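Local coordinates for gentamicin resistance protein (Enterococcus gallinarum, PDB 6CTZ) that probably confers resistance to aminoglycoside antibiotics such as gentamicin and kanamycin by transferring a nucleotide phosphate to their 2''-hydroxyl, at residues Glu25-Tyr30 with Arg41-Gln47; Arg111-Leu116 with Arg205-Leu209; Glu236-Arg240 with Asp252-Arg256. The protein carries 2 engineered substitutions. All blocks are in the same frame, centred on the assembly; numbering follows the deposited sequence. Where two conformers were deposited one is given.

Contact 1 (Glu25-Tyr30 with Arg41-Gln47); sequences EGFRNY and RFPKSQQ. With GDP (guanosine-5'-diphosphate), chain B; KAN (kanamycin a), chain E.
R41 sends its CG to the side opposite its backbone N (chi1 -172°) and then runs straight out to NE, whereas N29 swings its CG away from its own carbonyl carbon (chi1 -65°). The two groups meet flat, the N29 amide stacked over one face of the R41 guanidinium. N29 ND2 and R41 NH2 are 3.2 Å apart, but both are donors, and no hydrogen bond joins them; the diphosphate of GDP occupies both. N29 ND2 donates to GDP O1B at 3.0 Å. R41 NE donates to GDP O1A at 2.7 Å, and a second bond to that oxygen comes from NH2. Where the turn runs into the strand, the backbone N atoms of R28 and N29 converge on O3B. Glycine suits this turn: the diphosphate lies against G26 CA (3.0 Å to GDP O3B), and the space where a side chain would start is taken by the beta-phosphate. Beside it, F27 offers a ring face to the kanamycin.

The hairpin supplies the frame. Y30 and F42 form a hydrogen-bonded antiparallel pair, Y30 N reaching F42 O at 2.9 Å, while P43, which has no N-H to give, sits fittingly in the non-hydrogen-bonded pair with N29. Where the strands part, K44 N still bonds to R28 O. In the conformer described, K44 NZ lies 2.7 Å from G26 O and makes a long, weak salt-bridge bond to E25 OE2. R28 lays its guanidinium over Q47 CB and pairs with E51 beyond.

R41 also forms a salt bridge with E55 of helix 46-62, much as the third-strand lysine of protein kinases joins the alpha-phosphate to a helix glutamate. Cationic and N-H donors gathered here probably offset the diphosphate charge and fix its position, while K44 probably steadies the turn.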
loop_
_atom_site.group_PDB
_atom_site.type_symbol
_atom_site.label_atom_id
_atom_site.label_comp_id
_atom_site.label_asym_id
_atom_site.label_seq_id
_atom_site.Cartn_x
_atom_site.Cartn_y
_atom_site.Cartn_z
ATOM N N GLU A 25 -7.689 2.817 -10.652
ATOM C CA GLU A 25 -7.850 3.932 -9.739
ATOM C C GLU A 25 -7.847 3.407 -8.315
ATOM O O GLU A 25 -8.247 2.268 -8.044
ATOM C CB GLU A 25 -9.126 4.732 -10.024
ATOM C CG GLU A 25 -10.398 4.085 -9.519
ATOM C CD GLU A 25 -11.619 4.944 -9.776
ATOM O OE1 GLU A 25 -12.527 4.485 -10.496
ATOM O OE2 GLU A 25 -11.664 6.087 -9.268
ATOM N N GLY A 26 -7.342 4.242 -7.415
ATOM C CA GLY A 26 -7.392 3.947 -5.998
ATOM C C GLY A 26 -7.944 5.135 -5.237
ATOM O O GLY A 26 -8.622 5.989 -5.819
ATOM N N PHE A 27 -7.678 5.230 -3.957
ATOM C CA PHE A 27 -8.199 6.302 -3.158
ATOM C C PHE A 27 -7.575 7.649 -3.487
ATOM O O PHE A 27 -8.164 8.617 -3.229
ATOM C CB PHE A 27 -7.934 6.071 -1.635
ATOM C CG PHE A 27 -8.706 4.925 -0.975
ATOM C CD1 PHE A 27 -9.472 4.064 -1.664
ATOM C CD2 PHE A 27 -8.632 4.768 0.384
ATOM C CE1 PHE A 27 -10.150 3.018 -1.022
ATOM C CE2 PHE A 27 -9.282 3.732 1.025
ATOM C CZ PHE A 27 -10.063 2.879 0.309
ATOM N N ARG A 28 -6.389 7.661 -4.059
ATOM C CA ARG A 28 -5.671 8.900 -4.280
ATOM C C ARG A 28 -5.319 9.279 -5.712
ATOM O O ARG A 28 -4.935 10.371 -5.935
ATOM C CB ARG A 28 -4.379 8.851 -3.429
ATOM C CG ARG A 28 -4.621 8.766 -1.921
ATOM C CD ARG A 28 -4.530 10.112 -1.250
ATOM N NE ARG A 28 -5.353 10.292 -0.047
ATOM C CZ ARG A 28 -4.953 10.170 1.196
ATOM N NH1 ARG A 28 -3.729 9.816 1.501
ATOM N NH2 ARG A 28 -5.779 10.395 2.165
ATOM N N ASN A 29 -5.438 8.362 -6.630
ATOM C CA ASN A 29 -5.060 8.603 -8.011
ATOM C C ASN A 29 -5.929 7.910 -9.030
ATOM O O ASN A 29 -6.410 6.863 -8.807
ATOM C CB ASN A 29 -3.627 8.098 -8.264
ATOM C CG ASN A 29 -2.595 8.841 -7.484
ATOM O OD1 ASN A 29 -2.234 9.922 -7.814
ATOM N ND2 ASN A 29 -2.191 8.272 -6.410
ATOM N N TYR A 30 -6.079 8.547 -10.176
ATOM C CA TYR A 30 -6.745 7.974 -11.337
ATOM C C TYR A 30 -5.696 7.772 -12.421
ATOM O O TYR A 30 -4.971 8.710 -12.766
ATOM C CB TYR A 30 -7.836 8.932 -11.821
ATOM C CG TYR A 30 -8.537 8.528 -13.089
ATOM C CD1 TYR A 30 -9.205 7.316 -13.187
ATOM C CD2 TYR A 30 -8.552 9.373 -14.187
ATOM C CE1 TYR A 30 -9.863 6.954 -14.353
ATOM C CE2 TYR A 30 -9.212 9.025 -15.354
ATOM C CZ TYR A 30 -9.858 7.810 -15.434
ATOM O OH TYR A 30 -10.510 7.456 -16.596
ATOM N N ARG A 41 -1.048 9.488 -14.513
ATOM C CA ARG A 41 -1.587 9.246 -13.184
ATOM C C ARG A 41 -1.894 10.589 -12.540
ATOM O O ARG A 41 -0.991 11.420 -12.357
ATOM C CB ARG A 41 -0.582 8.439 -12.365
ATOM C CG ARG A 41 -1.091 7.960 -11.021
ATOM C CD ARG A 41 0.008 7.124 -10.417
ATOM N NE ARG A 41 -0.131 6.652 -9.045
ATOM C CZ ARG A 41 0.591 7.120 -8.031
ATOM N NH1 ARG A 41 1.402 8.161 -8.199
ATOM N NH2 ARG A 41 0.511 6.545 -6.839
ATOM N N PHE A 42 -3.166 10.790 -12.201
ATOM C CA PHE A 42 -3.708 12.082 -11.802
ATOM C C PHE A 42 -4.196 12.020 -10.364
ATOM O O PHE A 42 -5.131 11.255 -10.068
ATOM C CB PHE A 42 -4.875 12.445 -12.719
ATOM C CG PHE A 42 -4.474 12.689 -14.146
ATOM C CD1 PHE A 42 -4.088 13.956 -14.567
ATOM C CD2 PHE A 42 -4.492 11.655 -15.068
ATOM C CE1 PHE A 42 -3.722 14.185 -15.888
ATOM C CE2 PHE A 42 -4.130 11.876 -16.388
ATOM C CZ PHE A 42 -3.742 13.143 -16.797
ATOM N N PRO A 43 -3.621 12.805 -9.452
ATOM C CA PRO A 43 -4.122 12.824 -8.071
ATOM C C PRO A 43 -5.593 13.202 -7.983
ATOM O O PRO A 43 -6.114 13.980 -8.783
ATOM C CB PRO A 43 -3.242 13.881 -7.396
ATOM C CG PRO A 43 -1.945 13.794 -8.152
ATOM C CD PRO A 43 -2.360 13.553 -9.592
ATOM N N LYS A 44 -6.257 12.643 -6.973
ATOM C CA LYS A 44 -7.673 12.892 -6.750
ATOM C C LYS A 44 -7.936 13.918 -5.655
ATOM O O LYS A 44 -9.098 14.243 -5.398
ATOM C CB LYS A 44 -8.401 11.576 -6.443
ATOM C CG LYS A 44 -8.458 10.619 -7.633
ATOM C CD LYS A 44 -8.842 9.196 -7.223
ATOM C CE LYS A 44 -10.211 9.136 -6.564
ATOM N NZ LYS A 44 -10.674 7.732 -6.376
ATOM N N SER A 45 -6.894 14.444 -5.018
ATOM C CA SER A 45 -7.061 15.374 -3.905
ATOM C C SER A 45 -5.721 16.039 -3.634
ATOM O O SER A 45 -4.686 15.641 -4.179
ATOM C CB SER A 45 -7.480 14.627 -2.645
ATOM O OG SER A 45 -6.430 13.753 -2.252
ATOM N N GLN A 46 -5.748 17.039 -2.745
ATOM C CA GLN A 46 -4.502 17.660 -2.307
ATOM C C GLN A 46 -3.613 16.657 -1.578
ATOM O O GLN A 46 -2.384 16.705 -1.700
ATOM C CB GLN A 46 -4.791 18.882 -1.432
ATOM C CG GLN A 46 -3.544 19.626 -0.954
ATOM C CD GLN A 46 -2.759 20.273 -2.088
ATOM O OE1 GLN A 46 -1.641 19.856 -2.404
ATOM N NE2 GLN A 46 -3.338 21.307 -2.695
ATOM N N GLN A 47 -4.209 15.739 -0.812
ATOM C CA GLN A 47 -3.410 14.694 -0.187
ATOM C C GLN A 47 -2.735 13.824 -1.243
ATOM O O GLN A 47 -1.565 13.460 -1.097
ATOM C CB GLN A 47 -4.273 13.873 0.769
ATOM C CG GLN A 47 -4.653 14.617 2.053
ATOM C CD GLN A 47 -5.522 15.849 1.811
ATOM O OE1 GLN A 47 -6.581 15.766 1.187
ATOM N NE2 GLN A 47 -5.070 16.998 2.303
HETATM P PB GDP B . -3.806 4.887 -5.757
HETATM O O1B GDP B . -2.652 5.614 -5.111
HETATM O O2B GDP B . -4.039 3.522 -5.144
HETATM O O3B GDP B . -5.047 5.746 -5.837
HETATM O O3A GDP B . -3.356 4.678 -7.298
HETATM P PA GDP B . -2.291 3.623 -7.912
HETATM O O1A GDP B . -0.936 4.254 -8.046
HETATM O O2A GDP B . -2.314 2.332 -7.113
HETATM O "O5'" GDP B . -2.888 3.438 -9.411
HETATM C "C5'" GDP B . -4.241 3.031 -9.566
HETATM C "C4'" GDP B . -4.276 1.725 -10.325
HETATM O "O4'" GDP B . -3.815 1.956 -11.657
HETATM C "C3'" GDP B . -3.355 0.642 -9.788
HETATM O "O3'" GDP B . -3.907 -0.049 -8.662
HETATM C "C2'" GDP B . -3.258 -0.253 -10.997
HETATM O "O2'" GDP B . -4.459 -1.018 -11.152
HETATM C "C1'" GDP B . -3.221 0.756 -12.133
HETATM N N9 GDP B . -1.822 1.063 -12.491
HETATM C C8 GDP B . -1.086 2.136 -12.125
HETATM N N7 GDP B . 0.154 2.044 -12.672
HETATM C C5 GDP B . 0.200 0.908 -13.394
HETATM C C6 GDP B . 1.192 0.194 -14.208
HETATM O O6 GDP B . 2.333 0.663 -14.378
HETATM N N1 GDP B . 0.803 -0.960 -14.771
HETATM C C2 GDP B . -0.429 -1.493 -14.612
HETATM N N2 GDP B . -0.733 -2.651 -15.229
HETATM N N3 GDP B . -1.389 -0.899 -13.870
HETATM C C4 GDP B . -1.111 0.277 -13.271
HETATM C C1 KAN E . -9.868 -3.189 2.165
HETATM C C2 KAN E . -10.430 -3.943 3.370
HETATM C C3 KAN E . -10.615 -5.403 3.012
HETATM C C4 KAN E . -11.565 -5.463 1.826
HETATM C C5 KAN E . -11.016 -4.672 0.642
HETATM C C6 KAN E . -11.999 -4.650 -0.525
HETATM C C7 KAN E . -5.025 -2.028 0.352
HETATM C C8 KAN E . -6.181 -1.047 0.528
HETATM C C9 KAN E . -7.244 -1.647 1.455
HETATM C C10 KAN E . -7.740 -3.002 0.948
HETATM C C11 KAN E . -6.561 -3.950 0.715
HETATM C C12 KAN E . -5.533 -3.340 -0.230
HETATM C C13 KAN E . -6.343 1.348 0.904
HETATM C C14 KAN E . -5.399 2.525 0.718
HETATM C C15 KAN E . -4.518 2.649 1.964
HETATM C C16 KAN E . -5.398 2.784 3.201
HETATM C C17 KAN E . -6.381 1.631 3.261
HETATM C C18 KAN E . -7.341 1.840 4.421
HETATM N N1 KAN E . -11.429 -3.837 -1.584
HETATM N N2 KAN E . -7.010 -5.229 0.174
HETATM N N3 KAN E . -4.008 -1.432 -0.513
HETATM N N4 KAN E . -3.602 3.781 1.888
HETATM O O5 KAN E . -10.670 -3.326 0.988
HETATM O O6 KAN E . -9.513 -3.820 4.461
HETATM O O7 KAN E . -11.165 -6.133 4.113
HETATM O O8 KAN E . -11.745 -6.829 1.447
HETATM O O9 KAN E . -8.537 -3.662 1.934
HETATM O O10 KAN E . -8.368 -0.754 1.521
HETATM O O11 KAN E . -5.601 0.142 1.083
HETATM O O12 KAN E . -7.138 1.579 2.063
HETATM O O13 KAN E . -4.641 2.305 -0.474
HETATM O O14 KAN E . -4.622 2.763 4.412
HETATM O O15 KAN E . -8.261 0.744 4.474
HETATM O O HOH W 1 -8.380 11.275 -2.559
HETATM O O HOH W 2 0.051 10.547 -9.601
#

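Contact 2 (Arg111-Leu116 with Arg205-Leu209); sequences RLALQL and RQTPL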
loop_
_atom_site.group_PDB
_atom_site.type_symbol
_atom_site.label_atom_id
_atom_site.label_comp_id
_atom_site.label_asym_id
_atom_site.label_seq_id
_atom_site.Cartn_x
_atom_site.Cartn_y
_atom_site.Cartn_z
ATOM N N ARG A 111 9.028 -18.530 -5.031
ATOM C CA ARG A 111 9.861 -17.523 -5.687
ATOM C C ARG A 111 9.344 -16.113 -5.421
ATOM O O ARG A 111 10.133 -15.186 -5.194
ATOM C CB ARG A 111 9.957 -17.796 -7.191
ATOM C CG ARG A 111 10.470 -19.176 -7.552
ATOM C CD ARG A 111 11.788 -19.501 -6.863
ATOM N NE ARG A 111 12.873 -18.602 -7.250
ATOM C CZ ARG A 111 14.117 -18.698 -6.788
ATOM N NH1 ARG A 111 14.435 -19.655 -5.918
ATOM N NH2 ARG A 111 15.044 -17.839 -7.190
ATOM N N LEU A 112 8.021 -15.931 -5.440
ATOM C CA LEU A 112 7.458 -14.620 -5.122
ATOM C C LEU A 112 7.786 -14.214 -3.695
ATOM O O LEU A 112 8.126 -13.057 -3.439
ATOM C CB LEU A 112 5.946 -14.634 -5.327
ATOM C CG LEU A 112 5.482 -14.653 -6.782
ATOM C CD1 LEU A 112 4.004 -14.967 -6.841
ATOM C CD2 LEU A 112 5.769 -13.319 -7.481
ATOM N N ALA A 113 7.698 -15.158 -2.749
ATOM C CA ALA A 113 8.026 -14.850 -1.357
ATOM C C ALA A 113 9.479 -14.416 -1.216
ATOM O O ALA A 113 9.782 -13.454 -0.498
ATOM C CB ALA A 113 7.752 -16.064 -0.463
ATOM N N LEU A 114 10.383 -15.094 -1.922
ATOM C CA LEU A 114 11.792 -14.726 -1.873
ATOM C C LEU A 114 12.006 -13.326 -2.436
ATOM O O LEU A 114 12.744 -12.516 -1.858
ATOM C CB LEU A 114 12.591 -15.750 -2.670
ATOM C CG LEU A 114 14.094 -15.504 -2.773
ATOM C CD1 LEU A 114 14.744 -15.387 -1.395
ATOM C CD2 LEU A 114 14.734 -16.611 -3.609
ATOM N N GLN A 115 11.372 -13.018 -3.568
ATOM C CA GLN A 115 11.558 -11.705 -4.174
ATOM C C GLN A 115 10.954 -10.599 -3.323
ATOM O O GLN A 115 11.521 -9.505 -3.236
ATOM C CB GLN A 115 10.963 -11.671 -5.570
ATOM C CG GLN A 115 11.739 -12.461 -6.589
ATOM C CD GLN A 115 11.148 -12.267 -7.959
ATOM O OE1 GLN A 115 10.256 -13.004 -8.363
ATOM N NE2 GLN A 115 11.603 -11.235 -8.662
ATOM N N LEU A 116 9.805 -10.850 -2.694
ATOM C CA LEU A 116 9.224 -9.845 -1.810
ATOM C C LEU A 116 10.083 -9.639 -0.570
ATOM O O LEU A 116 10.269 -8.500 -0.121
ATOM C CB LEU A 116 7.798 -10.239 -1.434
ATOM C CG LEU A 116 6.759 -9.979 -2.513
ATOM C CD1 LEU A 116 5.441 -10.595 -2.116
ATOM C CD2 LEU A 116 6.592 -8.477 -2.733
ATOM N N ARG A 205 9.806 -18.626 -14.448
ATOM C CA ARG A 205 9.688 -19.523 -13.299
ATOM C C ARG A 205 10.440 -18.981 -12.091
ATOM O O ARG A 205 9.910 -18.943 -10.974
ATOM C CB ARG A 205 10.223 -20.910 -13.662
ATOM C CG ARG A 205 9.391 -21.688 -14.672
ATOM C CD ARG A 205 8.049 -22.105 -14.085
ATOM N NE ARG A 205 6.949 -21.326 -14.641
ATOM C CZ ARG A 205 6.350 -21.605 -15.798
ATOM N NH1 ARG A 205 5.354 -20.845 -16.237
ATOM N NH2 ARG A 205 6.756 -22.640 -16.520
ATOM N N GLN A 206 11.683 -18.567 -12.292
ATOM C CA GLN A 206 12.529 -18.247 -11.151
ATOM C C GLN A 206 12.398 -16.808 -10.681
ATOM O O GLN A 206 12.730 -16.523 -9.526
ATOM C CB GLN A 206 13.991 -18.595 -11.448
ATOM C CG GLN A 206 14.208 -20.081 -11.712
ATOM C CD GLN A 206 13.575 -20.959 -10.642
ATOM O OE1 GLN A 206 12.542 -21.588 -10.871
ATOM N NE2 GLN A 206 14.193 -21.000 -9.466
ATOM N N THR A 207 11.891 -15.907 -11.524
ATOM C CA THR A 207 11.805 -14.483 -11.191
ATOM C C THR A 207 10.441 -13.929 -11.609
ATOM O O THR A 207 10.337 -13.044 -12.457
ATOM C CB THR A 207 12.965 -13.736 -11.850
ATOM O OG1 THR A 207 14.162 -14.508 -11.675
ATOM C CG2 THR A 207 13.171 -12.381 -11.211
ATOM N N PRO A 208 9.363 -14.428 -11.003
ATOM C CA PRO A 208 8.019 -14.007 -11.437
ATOM C C PRO A 208 7.628 -12.581 -11.054
ATOM O O PRO A 208 6.756 -12.012 -11.717
ATOM C CB PRO A 208 7.107 -15.019 -10.740
ATOM C CG PRO A 208 7.902 -15.414 -9.508
ATOM C CD PRO A 208 9.307 -15.488 -9.980
ATOM N N LEU A 209 8.190 -11.996 -9.998
ATOM C CA LEU A 209 7.852 -10.621 -9.647
ATOM C C LEU A 209 8.676 -9.688 -10.523
ATOM O O LEU A 209 9.906 -9.777 -10.538
ATOM C CB LEU A 209 8.160 -10.369 -8.175
ATOM C CG LEU A 209 7.716 -8.994 -7.671
ATOM C CD1 LEU A 209 6.194 -8.850 -7.678
ATOM C CD2 LEU A 209 8.278 -8.739 -6.274
HETATM O O HOH W 3 12.556 -15.752 -6.666
HETATM O O HOH W 4 15.524 -15.671 -9.075
#
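R111 leaves the helix toward the loop 205-209 and is in contact nearly from its root. Its CB rests on P208 CD at 3.7 Å, and its CG passes close to R205 O. Bends at chi2 and chi3 (-53° and -62°) then fold the chain so that NE faces the loop backbone, and R111 NE donates to Q206 O at 3.1 Å in an almost straight bond lying near the guanidinium plane. Farther out, NH2 gives a hydrogen to a water that itself donates to Q206 O; a second water links that oxygen with R111 O. The guanidinium is sandwiched: Q206 NE2 stands over the centre of one face, and L114 CD2 lies over the opposite one. A long, flat cation with donors at its rim suits this outer edge, where carbonyls and water are at hand.

One turn on, the buried Q115 uses an amide for a different task. Extended beyond CG, it slides past L209 and grips both polar backbone atoms of that residue: Q115 OE1 accepts from L209 N at 2.8 Å, and Q115 NE2 donates to L209 O at 2.9 Å, on a lone pair in the carbonyl plane. A side-chain amide suits the place because it carries a donor and an acceptor side by side. Next to it the packing is apolar, with L112 CD2 against P208 CG at 3.6 Å and L116 CD2 against L209 CD2 at 3.9 Å.

L209 opens strand 209-212, an outermost strand of its small sheet, and the Q115 amide pairs with it at that start. The arrangement belongs to the C-terminal lobe of the kinase-like fold: helix 106-125 packs on the end of the loop that joins the antiparallel strands 198-200 and 209-212, the second of which leads to the magnesium ligand D214.

Contact 3 (Glu236-Arg240 with Asp252-Arg256); sequences ELFTR and DTLIR. Engineered in segment 252-256: L254 (natural residue His).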
loop_
_atom_site.group_PDB
_atom_site.type_symbol
_atom_site.label_atom_id
_atom_site.label_comp_id
_atom_site.label_asym_id
_atom_site.label_seq_id
_atom_site.Cartn_x
_atom_site.Cartn_y
_atom_site.Cartn_z
ATOM N N GLU A 236 -1.773 -16.122 5.711
ATOM C CA GLU A 236 -0.754 -16.313 6.738
ATOM C C GLU A 236 0.380 -17.212 6.264
ATOM O O GLU A 236 1.549 -16.963 6.584
ATOM C CB GLU A 236 -1.391 -16.874 8.006
ATOM C CG GLU A 236 -0.377 -17.084 9.111
ATOM C CD GLU A 236 -0.992 -17.500 10.434
ATOM O OE1 GLU A 236 -2.220 -17.340 10.622
ATOM O OE2 GLU A 236 -0.230 -17.988 11.290
ATOM N N LEU A 237 0.066 -18.271 5.517
ATOM C CA LEU A 237 1.118 -19.188 5.083
ATOM C C LEU A 237 2.138 -18.476 4.204
ATOM O O LEU A 237 3.353 -18.591 4.421
ATOM C CB LEU A 237 0.514 -20.397 4.366
ATOM C CG LEU A 237 -0.043 -21.467 5.304
ATOM C CD1 LEU A 237 -0.736 -22.545 4.494
ATOM C CD2 LEU A 237 1.063 -22.077 6.148
ATOM N N PHE A 238 1.660 -17.704 3.227
ATOM C CA PHE A 238 2.576 -16.961 2.368
ATOM C C PHE A 238 3.341 -15.916 3.164
ATOM O O PHE A 238 4.553 -15.737 2.972
ATOM C CB PHE A 238 1.809 -16.299 1.226
ATOM C CG PHE A 238 2.686 -15.507 0.311
ATOM C CD1 PHE A 238 3.408 -16.141 -0.690
ATOM C CD2 PHE A 238 2.814 -14.136 0.466
ATOM C CE1 PHE A 238 4.227 -15.419 -1.529
ATOM C CE2 PHE A 238 3.636 -13.413 -0.375
ATOM C CZ PHE A 238 4.345 -14.061 -1.370
ATOM N N THR A 239 2.649 -15.211 4.062
ATOM C CA THR A 239 3.310 -14.192 4.864
ATOM C C THR A 239 4.440 -14.794 5.688
ATOM O O THR A 239 5.529 -14.213 5.779
ATOM C CB THR A 239 2.278 -13.496 5.753
ATOM O OG1 THR A 239 1.306 -12.848 4.924
ATOM C CG2 THR A 239 2.928 -12.460 6.630
ATOM N N ARG A 240 4.204 -15.971 6.278
ATOM C CA ARG A 240 5.245 -16.631 7.059
ATOM C C ARG A 240 6.432 -17.030 6.193
ATOM O O ARG A 240 7.569 -17.039 6.675
ATOM C CB ARG A 240 4.661 -17.847 7.778
ATOM C CG ARG A 240 3.842 -17.487 9.001
ATOM C CD ARG A 240 3.146 -18.717 9.586
ATOM N NE ARG A 240 2.501 -18.437 10.867
ATOM C CZ ARG A 240 3.109 -18.544 12.047
ATOM N NH1 ARG A 240 4.380 -18.921 12.111
ATOM N NH2 ARG A 240 2.449 -18.252 13.160
ATOM N N ASP A 252 5.368 -16.421 15.607
ATOM C CA ASP A 252 4.059 -16.380 16.254
ATOM C C ASP A 252 3.783 -15.002 16.845
ATOM O O ASP A 252 2.678 -14.464 16.703
ATOM C CB ASP A 252 3.960 -17.446 17.343
ATOM C CG ASP A 252 3.911 -18.856 16.789
ATOM O OD1 ASP A 252 3.465 -19.056 15.644
ATOM O OD2 ASP A 252 4.297 -19.783 17.525
ATOM N N THR A 253 4.785 -14.401 17.492
ATOM C CA THR A 253 4.599 -13.057 18.027
ATOM C C THR A 253 4.474 -12.033 16.902
ATOM O O THR A 253 3.616 -11.144 16.958
ATOM C CB THR A 253 5.758 -12.701 18.956
ATOM O OG1 THR A 253 5.799 -13.642 20.035
ATOM C CG2 THR A 253 5.599 -11.298 19.516
ATOM N N LEU A 254 5.309 -12.154 15.864
ATOM C CA LEU A 254 5.256 -11.199 14.765
ATOM C C LEU A 254 3.924 -11.283 14.025
ATOM O O LEU A 254 3.350 -10.252 13.647
ATOM C CB LEU A 254 6.441 -11.417 13.819
ATOM C CG LEU A 254 6.518 -10.474 12.614
ATOM C CD1 LEU A 254 6.520 -8.999 13.007
ATOM C CD2 LEU A 254 7.754 -10.810 11.804
ATOM N N ILE A 255 3.406 -12.500 13.814
ATOM C CA ILE A 255 2.105 -12.637 13.163
ATOM C C ILE A 255 1.010 -12.008 14.013
ATOM O O ILE A 255 0.099 -11.353 13.494
ATOM C CB ILE A 255 1.810 -14.111 12.823
ATOM C CG1 ILE A 255 2.638 -14.565 11.621
ATOM C CG2 ILE A 255 0.314 -14.345 12.605
ATOM C CD1 ILE A 255 2.182 -13.974 10.276
ATOM N N ARG A 256 1.076 -12.194 15.337
ATOM C CA ARG A 256 0.118 -11.523 16.212
ATOM C C ARG A 256 0.190 -10.009 16.041
ATOM O O ARG A 256 -0.840 -9.340 15.886
ATOM C CB ARG A 256 0.346 -11.923 17.670
ATOM C CG ARG A 256 -0.530 -11.131 18.633
ATOM C CD ARG A 256 -2.022 -11.334 18.381
ATOM N NE ARG A 256 -2.413 -12.741 18.442
ATOM C CZ ARG A 256 -2.749 -13.383 19.554
ATOM N NH1 ARG A 256 -2.757 -12.753 20.723
ATOM N NH2 ARG A 256 -3.083 -14.663 19.487
HETATM O O HOH W 5 6.211 -19.918 14.234
#
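R240 and D252 close a three-residue salt-bridge network with E236, set between two successive helices of the C-terminal lobe, 236-246 and 251-276. The two short segments lie well apart, their axes 11.5 Å at closest approach and inclined by 121°, and the gap is bridged by the extended R240 and E236 from one side and by I255 and D252 from the other.

The charged contacts centre on R240. Its chain is extended from CG to NE, which carries the guanidinium across to the second helix. There R240 NH2 donates to D252 OD1 at 2.8 Å, meeting the oxygen nearly along its C-O axis, with the acceptor near the guanidinium plane although the carboxylate plane itself is steeply turned. Within its own helix, R240 NE bonds to E236 OE2 at 2.8 Å, one turn back, using that oxygen's anti lone pair; NH2 adds a weak bond to the same atom. Arginine suits this place because its planar head can serve two carboxylates at different edges, and the positive charge probably eases the nearness of E236 and D252.

The van der Waals contacts belong to I255, buried against one face of the R240 guanidinium, over which its CG1 lies. Its CD1 makes an apolar contact with T239 CG2 at 4.0 Å. A branched side chain does well here, since CG2 is left to touch E236 OE2 at 3.9 Å. T239 gives only its methyl to this side, its hydroxyl being bonded to G235 O.

Water completes the group: one molecule accepts from R240 NH1 at 3.0 Å and donates, weakly, to D252 OD1.

Contact 1 lies across the chain's centre from the other two, about 29 Å from contact 2 and 32 Å from contact 3, centre to centre. It belongs to the N-terminal lobe and joins neighbouring strands of a hairpin, so main-chain bonds dominate and its donors turn to bound nucleotide. Contacts 2 and 3 lie in the C-terminal lobe, loop to helix and helix to helix; the first bonds side chains to main chain, the second joins charged side chains. They touch each other through F238, which packs on A113 and L116. Each is partly buried: in contact 2 an inner amide and leucines give way to arginine and water, whereas contact 3 sets charges over one isoleucine.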